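Local coordinates for protein 2-(hydroxymethyl)glutarate dehydrogenase (Eubacterium barkeri, PDB 3CKY) that catalyses the NAD-dependent interconversion of (S)-2-hydroxymethylglutarate and 2-formylglutarate in the fermentation of nicotinate, at residues A20-F33 and V43-V57. Sequence-based numbering, arbitrary orientation.
Sequences AINLLKEGVTVYAF and VVAQGAQACENNQKV
Val30 and Ala32 bind the backbone of Gln49 and Cys51 through three hydrogen bonds that lay the short edge strand 49-50 parallel to strand 29-33, an example of the beta-alpha-beta crossover of the Rossmann fold, in which helix 37-44 returns the chain to pair in parallel with the strand before it. Gln49 N donates to Val30 O at 2.8 Å and almost straight; Ala32 N returns a bond to Gln49 O, and Ala32 O receives Cys51 N at 2.9 Å. Strand 29-33 is bound on its other side by strand 6-10.

On one face of this ladder the Tyr31 ring and the Gln49 side chain run side by side, ring and amide planes 49° apart, with Gln49 CB 3.8 Å from Tyr31 CD1. Cys51 SG lies obliquely to the same ring and touches Tyr31 CB. On the other face, Ala32 CB meets Val43 CG2, and Val43 CG1 reaches Ala20 CB, joining helix 37-44 to helix 16-25, whose first turns, to Asn22, probably belong to the NAD-binding segment. The two methyls of Leu24 rest on the Schellman motif at Gly47, after helix 37-44: CD1 packs against Val43 O and Ala48 N, while CD2 sits 3.5 Å from Gly47 C.

At the end of strand 29-33, Phe33 has its CG anti to the backbone N (chi1 172°), placing the ring against the start of helix 54-60. Asn53, whose OD1 caps that helix by accepting from Lys56 N, sets its CA over the centre of one ring face, a CH-pi contact. Val57 CG2 packs on Phe33 CB, and at the ring edge Asn54 OD1 approaches Phe33 CD2 to 3.3 Å, its amide turned 81° from the ring plane.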
loop_
_atom_site.group_PDB
_atom_site.type_symbol
_atom_site.label_atom_id
_atom_site.label_comp_id
_atom_site.label_asym_id
_atom_site.label_seq_id
_atom_site.Cartn_x
_atom_site.Cartn_y
_atom_site.Cartn_z
ATOM N N ALA A 20 18.060 9.204 -37.030
ATOM C CA ALA A 20 19.268 9.567 -37.782
ATOM C C ALA A 20 18.994 9.638 -39.280
ATOM O O ALA A 20 19.452 10.554 -39.954
ATOM C CB ALA A 20 20.405 8.575 -37.497
ATOM N N ILE A 21 18.247 8.662 -39.788
ATOM C CA ILE A 21 17.887 8.605 -41.207
ATOM C C ILE A 21 17.032 9.795 -41.636
ATOM O O ILE A 21 17.271 10.376 -42.694
ATOM C CB ILE A 21 17.149 7.291 -41.548
ATOM C CG1 ILE A 21 18.128 6.116 -41.500
ATOM C CG2 ILE A 21 16.495 7.371 -42.923
ATOM C CD1 ILE A 21 17.460 4.769 -41.625
ATOM N N ASN A 22 16.045 10.156 -40.819
ATOM C CA ASN A 22 15.212 11.328 -41.100
ATOM C C ASN A 22 16.034 12.613 -41.139
ATOM O O ASN A 22 15.788 13.485 -41.971
ATOM C CB ASN A 22 14.075 11.455 -40.078
ATOM C CG ASN A 22 12.964 10.449 -40.312
ATOM O OD1 ASN A 22 12.751 9.998 -41.437
ATOM N ND2 ASN A 22 12.244 10.100 -39.253
ATOM N N LEU A 23 17.010 12.716 -40.241
ATOM C CA LEU A 23 17.946 13.840 -40.233
ATOM C C LEU A 23 18.815 13.839 -41.491
ATOM O O LEU A 23 19.067 14.892 -42.080
ATOM C CB LEU A 23 18.827 13.796 -38.980
ATOM C CG LEU A 23 18.162 14.246 -37.677
ATOM C CD1 LEU A 23 18.978 13.793 -36.476
ATOM C CD2 LEU A 23 17.969 15.755 -37.647
ATOM N N LEU A 24 19.262 12.654 -41.898
ATOM C CA LEU A 24 20.089 12.508 -43.096
ATOM C C LEU A 24 19.318 12.883 -44.361
ATOM O O LEU A 24 19.887 13.451 -45.285
ATOM C CB LEU A 24 20.631 11.078 -43.214
ATOM C CG LEU A 24 21.749 10.691 -42.238
ATOM C CD1 LEU A 24 21.973 9.191 -42.248
ATOM C CD2 LEU A 24 23.037 11.419 -42.560
ATOM N N LYS A 25 18.026 12.581 -44.393
ATOM C CA LYS A 25 17.195 12.946 -45.536
ATOM C C LYS A 25 16.952 14.455 -45.644
ATOM O O LYS A 25 16.549 14.931 -46.700
ATOM C CB LYS A 25 15.866 12.185 -45.507
ATOM C CG LYS A 25 16.004 10.728 -45.950
ATOM C CD LYS A 25 14.660 10.069 -46.265
ATOM C CE LYS A 25 13.999 9.493 -45.026
ATOM N NZ LYS A 25 13.562 10.547 -44.075
ATOM N N GLU A 26 17.188 15.202 -44.566
ATOM C CA GLU A 26 17.161 16.670 -44.620
ATOM C C GLU A 26 18.545 17.246 -44.905
ATOM O O GLU A 26 18.736 18.460 -44.851
ATOM C CB GLU A 26 16.642 17.264 -43.310
ATOM C CG GLU A 26 15.289 16.756 -42.876
ATOM C CD GLU A 26 14.190 17.019 -43.887
ATOM O OE1 GLU A 26 14.281 18.010 -44.638
ATOM O OE2 GLU A 26 13.223 16.230 -43.918
ATOM N N GLY A 27 19.508 16.378 -45.198
ATOM C CA GLY A 27 20.861 16.810 -45.503
ATOM C C GLY A 27 21.626 17.332 -44.300
ATOM O O GLY A 27 22.593 18.077 -44.464
ATOM N N VAL A 28 21.211 16.947 -43.093
ATOM C CA VAL A 28 21.948 17.352 -41.895
ATOM C C VAL A 28 23.083 16.351 -41.671
ATOM O O VAL A 28 22.909 15.141 -41.864
ATOM C CB VAL A 28 21.057 17.468 -40.615
ATOM C CG1 VAL A 28 19.586 17.693 -40.975
ATOM C CG2 VAL A 28 21.223 16.252 -39.712
ATOM N N THR A 29 24.246 16.867 -41.281
ATOM C CA THR A 29 25.411 16.027 -41.007
ATOM C C THR A 29 25.209 15.239 -39.714
ATOM O O THR A 29 24.989 15.829 -38.655
ATOM C CB THR A 29 26.694 16.867 -40.871
ATOM O OG1 THR A 29 26.925 17.605 -42.080
ATOM C CG2 THR A 29 27.891 15.975 -40.583
ATOM N N VAL A 30 25.291 13.913 -39.815
ATOM C CA VAL A 30 25.051 13.013 -38.686
ATOM C C VAL A 30 26.260 12.107 -38.420
ATOM O O VAL A 30 26.640 11.300 -39.271
ATOM C CB VAL A 30 23.808 12.116 -38.933
ATOM C CG1 VAL A 30 23.641 11.103 -37.809
ATOM C CG2 VAL A 30 22.550 12.962 -39.085
ATOM N N TYR A 31 26.858 12.254 -37.238
ATOM C CA TYR A 31 27.885 11.328 -36.750
ATOM C C TYR A 31 27.224 10.265 -35.876
ATOM O O TYR A 31 26.194 10.527 -35.259
ATOM C CB TYR A 31 28.952 12.075 -35.947
ATOM C CG TYR A 31 29.644 13.171 -36.720
ATOM C CD1 TYR A 31 30.747 12.897 -37.524
ATOM C CD2 TYR A 31 29.193 14.483 -36.653
ATOM C CE1 TYR A 31 31.387 13.910 -38.240
ATOM C CE2 TYR A 31 29.822 15.499 -37.365
ATOM C CZ TYR A 31 30.917 15.206 -38.155
ATOM O OH TYR A 31 31.533 16.216 -38.849
ATOM N N ALA A 32 27.806 9.070 -35.818
ATOM C CA ALA A 32 27.173 7.968 -35.094
ATOM C C ALA A 32 28.135 6.863 -34.635
ATOM O O ALA A 32 29.084 6.503 -35.338
ATOM C CB ALA A 32 26.061 7.365 -35.944
ATOM N N PHE A 33 27.867 6.343 -33.437
ATOM C CA PHE A 33 28.502 5.129 -32.932
ATOM C C PHE A 33 27.504 4.249 -32.172
ATOM O O PHE A 33 26.582 4.742 -31.519
ATOM C CB PHE A 33 29.674 5.454 -32.007
ATOM C CG PHE A 33 30.233 4.242 -31.310
ATOM C CD1 PHE A 33 31.097 3.382 -31.974
ATOM C CD2 PHE A 33 29.865 3.941 -30.006
ATOM C CE1 PHE A 33 31.601 2.251 -31.342
ATOM C CE2 PHE A 33 30.365 2.815 -29.366
ATOM C CZ PHE A 33 31.235 1.969 -30.034
ATOM N N VAL A 43 22.964 3.222 -41.097
ATOM C CA VAL A 43 22.863 4.678 -41.256
ATOM C C VAL A 43 23.961 5.263 -42.152
ATOM O O VAL A 43 23.720 6.252 -42.852
ATOM C CB VAL A 43 22.843 5.430 -39.892
ATOM C CG1 VAL A 43 21.641 4.996 -39.061
ATOM C CG2 VAL A 43 24.146 5.225 -39.126
ATOM N N VAL A 44 25.151 4.660 -42.151
ATOM C CA VAL A 44 26.235 5.148 -43.015
ATOM C C VAL A 44 25.865 4.995 -44.491
ATOM O O VAL A 44 26.343 5.752 -45.334
ATOM C CB VAL A 44 27.605 4.455 -42.751
ATOM C CG1 VAL A 44 28.001 4.556 -41.280
ATOM C CG2 VAL A 44 27.591 3.009 -43.222
ATOM N N ALA A 45 25.012 4.016 -44.791
ATOM C CA ALA A 45 24.472 3.835 -46.137
ATOM C C ALA A 45 23.562 4.994 -46.545
ATOM O O ALA A 45 23.485 5.337 -47.726
ATOM C CB ALA A 45 23.718 2.517 -46.227
ATOM N N GLN A 46 22.874 5.588 -45.567
ATOM C CA GLN A 46 22.028 6.765 -45.809
ATOM C C GLN A 46 22.786 8.093 -45.670
ATOM O O GLN A 46 22.187 9.165 -45.802
ATOM C CB GLN A 46 20.795 6.753 -44.887
ATOM C CG GLN A 46 19.565 6.095 -45.507
ATOM C CD GLN A 46 19.746 4.604 -45.714
ATOM O OE1 GLN A 46 20.039 3.867 -44.769
ATOM N NE2 GLN A 46 19.564 4.147 -46.952
ATOM N N GLY A 47 24.092 8.024 -45.410
ATOM C CA GLY A 47 24.953 9.211 -45.400
ATOM C C GLY A 47 25.563 9.589 -44.060
ATOM O O GLY A 47 26.196 10.637 -43.946
ATOM N N ALA A 48 25.379 8.750 -43.046
ATOM C CA ALA A 48 25.948 9.014 -41.726
ATOM C C ALA A 48 27.461 8.827 -41.755
ATOM O O ALA A 48 27.979 8.022 -42.530
ATOM C CB ALA A 48 25.332 8.093 -40.688
ATOM N N GLN A 49 28.161 9.584 -40.914
ATOM C CA GLN A 49 29.599 9.424 -40.744
ATOM C C GLN A 49 29.893 8.603 -39.485
ATOM O O GLN A 49 29.627 9.043 -38.366
ATOM C CB GLN A 49 30.288 10.789 -40.685
ATOM C CG GLN A 49 30.294 11.524 -42.029
ATOM C CD GLN A 49 31.270 12.690 -42.072
ATOM O OE1 GLN A 49 30.892 13.816 -42.398
ATOM N NE2 GLN A 49 32.532 12.424 -41.744
ATOM N N ALA A 50 30.437 7.402 -39.680
ATOM C CA ALA A 50 30.720 6.492 -38.573
ATOM C C ALA A 50 31.872 7.005 -37.709
ATOM O O ALA A 50 32.789 7.665 -38.204
ATOM C CB ALA A 50 31.029 5.097 -39.099
ATOM N N CYS A 51 31.799 6.708 -36.414
ATOM C CA CYS A 51 32.839 7.078 -35.456
ATOM C C CYS A 51 33.307 5.847 -34.682
ATOM O O CYS A 51 32.587 4.854 -34.572
ATOM C CB CYS A 51 32.320 8.138 -34.482
ATOM S SG CYS A 51 31.834 9.694 -35.244
ATOM N N GLU A 52 34.516 5.938 -34.139
ATOM C CA GLU A 52 35.171 4.826 -33.453
ATOM C C GLU A 52 34.570 4.536 -32.080
ATOM O O GLU A 52 34.591 3.397 -31.613
ATOM C CB GLU A 52 36.653 5.156 -33.284
ATOM C CG GLU A 52 37.546 3.994 -32.912
ATOM C CD GLU A 52 38.961 4.450 -32.649
ATOM O OE1 GLU A 52 39.169 5.199 -31.672
ATOM O OE2 GLU A 52 39.861 4.069 -33.423
ATOM N N ASN A 53 34.046 5.575 -31.438
ATOM C CA ASN A 53 33.540 5.473 -30.071
ATOM C C ASN A 53 32.682 6.684 -29.698
ATOM O O ASN A 53 32.522 7.602 -30.500
ATOM C CB ASN A 53 34.719 5.331 -29.104
ATOM C CG ASN A 53 35.749 6.426 -29.278
ATOM O OD1 ASN A 53 35.420 7.611 -29.247
ATOM N ND2 ASN A 53 37.009 6.035 -29.460
ATOM N N ASN A 54 32.138 6.677 -28.482
ATOM C CA ASN A 54 31.298 7.780 -27.981
ATOM C C ASN A 54 32.003 9.132 -27.945
ATOM O O ASN A 54 31.426 10.148 -28.325
ATOM C CB ASN A 54 30.790 7.471 -26.568
ATOM C CG ASN A 54 29.802 6.312 -26.528
ATOM O OD1 ASN A 54 29.193 5.962 -27.534
ATOM N ND2 ASN A 54 29.635 5.720 -25.351
ATOM N N GLN A 55 33.242 9.140 -27.470
ATOM C CA GLN A 55 34.031 10.370 -27.409
ATOM C C GLN A 55 34.203 11.008 -28.786
ATOM O O GLN A 55 34.065 12.226 -28.932
ATOM C CB GLN A 55 35.400 10.085 -26.804
ATOM C CG GLN A 55 35.339 9.647 -25.358
ATOM C CD GLN A 55 36.696 9.696 -24.693
ATOM O OE1 GLN A 55 37.700 9.279 -25.273
ATOM N NE2 GLN A 55 36.734 10.214 -23.471
ATOM N N LYS A 56 34.504 10.177 -29.786
ATOM C CA LYS A 56 34.642 10.633 -31.173
ATOM C C LYS A 56 33.388 11.358 -31.650
ATOM O O LYS A 56 33.475 12.447 -32.219
ATOM C CB LYS A 56 34.935 9.450 -32.101
ATOM C CG LYS A 56 36.355 8.896 -31.991
ATOM C CD LYS A 56 37.294 9.513 -33.018
ATOM C CE LYS A 56 37.239 8.787 -34.364
ATOM N NZ LYS A 56 35.929 8.911 -35.067
ATOM N N VAL A 57 32.223 10.758 -31.406
ATOM C CA VAL A 57 30.954 11.390 -31.746
ATOM C C VAL A 57 30.819 12.713 -30.990
ATOM O O VAL A 57 30.464 13.738 -31.577
ATOM C CB VAL A 57 29.742 10.485 -31.409
ATOM C CG1 VAL A 57 28.433 11.193 -31.751
ATOM C CG2 VAL A 57 29.839 9.155 -32.147
#